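Endoglucanase (Clostridium thermocellum, PDB 2E4T) hydrolyses beta-1,4-glucan chains of cellulose, and probably xyloglucan, through its family 44 endoglucanase module, built of a TIM-like barrel and a beta domain. Local coordinates at residues N475-D480 with S484-R489. Numbering follows the deposited sequence.
Sequences NVWAFD and SNITQR
Ser-484 and Asn-485 bring their carbonyl oxygens near CB of Phe-479, at the turn of an antiparallel beta hairpin whose second strand, 486-492, is an edge strand of the beta domain's sheet, beside the barrel. On the other side of 474-480 runs strand 508-514, and helix 398-408, which carries the zinc ligand Glu-401, meets Phe-479, Ser-484 and Ile-486. Ile-486 splits its branches: CG2 lies 3.7 Å from CB of Trp-477, near the indole plane, while CG1 approaches the Phe-479 ring. Thr-487 and Ala-478 form a hydrogen-bonded pair, evidenced by Thr-487 N to Ala-478 O and Ala-478 N to Thr-487 O, each 3.0 Å. Gln-488 faces Trp-477 in a non-hydrogen-bonded pair. Its CG, anti to the backbone N (chi1 -168°), makes a CH-pi contact 4.0 Å from the centroid of the five-membered ring, and the extended chain lays the amide over the benzo part of the same face, planes 21° apart. One water gathers three N-H groups, Gln-488 NE2, Asn-475 ND2 and Val-476 N, and donates to Arg-489 O. Arg-489, bent at chi2 (-57°), turns back along its strand: Ala-478 CB sits 3.7 Å above the guanidinium plane, and NE donates to Thr-487 O from the carbonyl face opposite Ala-478 N. In a salt bridge, NH2 (3.0 Å) and NH1 (3.2 Å) converge on one atom, Asp-480 OD2, NH2 from above the carboxylate plane and NH1 nearly along the C-O bond.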
# COMPACT_ATOMS: atom_id res chain seq x y z
N ASN A 475 17.13 24.38 -5.34
CA ASN A 475 17.95 23.53 -4.48
C ASN A 475 17.69 22.08 -4.84
O ASN A 475 16.61 21.74 -5.32
CB ASN A 475 17.71 23.88 -3.04
CG ASN A 475 18.38 25.19 -2.66
OD1 ASN A 475 17.67 26.20 -2.43
ND2 ASN A 475 19.69 25.23 -2.68
N VAL A 476 18.71 21.23 -4.64
CA VAL A 476 18.64 19.87 -5.12
C VAL A 476 19.12 18.91 -4.07
O VAL A 476 20.17 19.12 -3.44
CB VAL A 476 19.54 19.68 -6.38
CG1 VAL A 476 19.43 18.23 -6.90
CG2 VAL A 476 19.15 20.66 -7.50
N TRP A 477 18.36 17.80 -3.88
CA TRP A 477 18.76 16.68 -3.05
C TRP A 477 18.69 15.41 -3.90
O TRP A 477 17.80 15.29 -4.75
CB TRP A 477 17.82 16.55 -1.83
CG TRP A 477 18.01 17.65 -0.83
CD1 TRP A 477 18.72 17.52 0.36
CD2 TRP A 477 17.53 18.98 -0.86
NE1 TRP A 477 18.68 18.68 1.05
CE2 TRP A 477 17.97 19.60 0.33
CE3 TRP A 477 16.74 19.71 -1.74
CZ2 TRP A 477 17.67 20.93 0.66
CZ3 TRP A 477 16.42 21.02 -1.44
CH2 TRP A 477 16.90 21.61 -0.26
N ALA A 478 19.64 14.49 -3.72
CA ALA A 478 19.66 13.33 -4.63
C ALA A 478 20.28 12.12 -3.95
O ALA A 478 21.06 12.24 -3.00
CB ALA A 478 20.43 13.65 -5.92
N PHE A 479 19.94 10.95 -4.52
CA PHE A 479 20.68 9.73 -4.23
C PHE A 479 21.07 9.06 -5.56
O PHE A 479 20.55 9.38 -6.64
CB PHE A 479 19.93 8.75 -3.30
CG PHE A 479 18.64 8.18 -3.86
CD1 PHE A 479 18.64 7.08 -4.70
CD2 PHE A 479 17.40 8.73 -3.50
CE1 PHE A 479 17.46 6.52 -5.15
CE2 PHE A 479 16.21 8.16 -3.94
CZ PHE A 479 16.23 7.03 -4.76
N ASP A 480 22.06 8.15 -5.47
CA ASP A 480 22.67 7.60 -6.68
C ASP A 480 23.43 6.32 -6.26
O ASP A 480 23.32 5.88 -5.11
CB ASP A 480 23.55 8.64 -7.38
CG ASP A 480 24.58 9.22 -6.45
OD1 ASP A 480 25.11 8.48 -5.56
OD2 ASP A 480 24.89 10.43 -6.62
N SER A 484 22.91 5.52 -0.90
CA SER A 484 21.48 5.71 -0.68
C SER A 484 21.19 6.84 0.28
O SER A 484 20.01 7.21 0.42
CB SER A 484 20.85 4.39 -0.21
OG SER A 484 21.50 3.86 0.93
N ASN A 485 22.20 7.43 0.96
CA ASN A 485 21.92 8.62 1.73
C ASN A 485 21.55 9.74 0.77
O ASN A 485 22.24 9.97 -0.24
CB ASN A 485 23.17 9.05 2.50
CG ASN A 485 23.64 8.05 3.51
OD1 ASN A 485 24.90 7.91 3.69
ND2 ASN A 485 22.77 7.37 4.16
N ILE A 486 20.49 10.48 1.09
CA ILE A 486 20.09 11.60 0.25
C ILE A 486 20.94 12.80 0.65
O ILE A 486 20.96 13.19 1.83
CB ILE A 486 18.61 11.92 0.43
CG1 ILE A 486 17.76 10.72 0.04
CG2 ILE A 486 18.25 13.16 -0.38
CD1 ILE A 486 16.30 10.86 0.44
N THR A 487 21.70 13.37 -0.32
CA THR A 487 22.60 14.47 -0.01
C THR A 487 22.22 15.67 -0.86
O THR A 487 21.79 15.58 -2.00
CB THR A 487 24.05 14.05 -0.24
OG1 THR A 487 24.17 13.67 -1.60
CG2 THR A 487 24.46 12.93 0.70
N GLN A 488 22.46 16.85 -0.28
CA GLN A 488 22.20 18.11 -0.97
C GLN A 488 23.30 18.32 -2.00
O GLN A 488 24.50 18.09 -1.73
CB GLN A 488 22.12 19.28 0.03
CG GLN A 488 21.57 20.52 -0.64
CD GLN A 488 21.29 21.62 0.31
OE1 GLN A 488 21.49 21.54 1.53
NE2 GLN A 488 20.82 22.73 -0.26
N ARG A 489 22.89 18.79 -3.17
CA ARG A 489 23.79 19.01 -4.30
C ARG A 489 23.86 20.50 -4.62
O ARG A 489 23.13 21.32 -4.06
CB ARG A 489 23.28 18.23 -5.52
CG ARG A 489 22.96 16.76 -5.24
CD ARG A 489 24.12 15.97 -4.67
NE ARG A 489 23.80 14.58 -4.29
CZ ARG A 489 24.09 13.52 -5.03
NH1 ARG A 489 24.61 13.64 -6.28
NH2 ARG A 489 23.80 12.32 -4.57
O HOH W 1 20.84 22.64 -3.26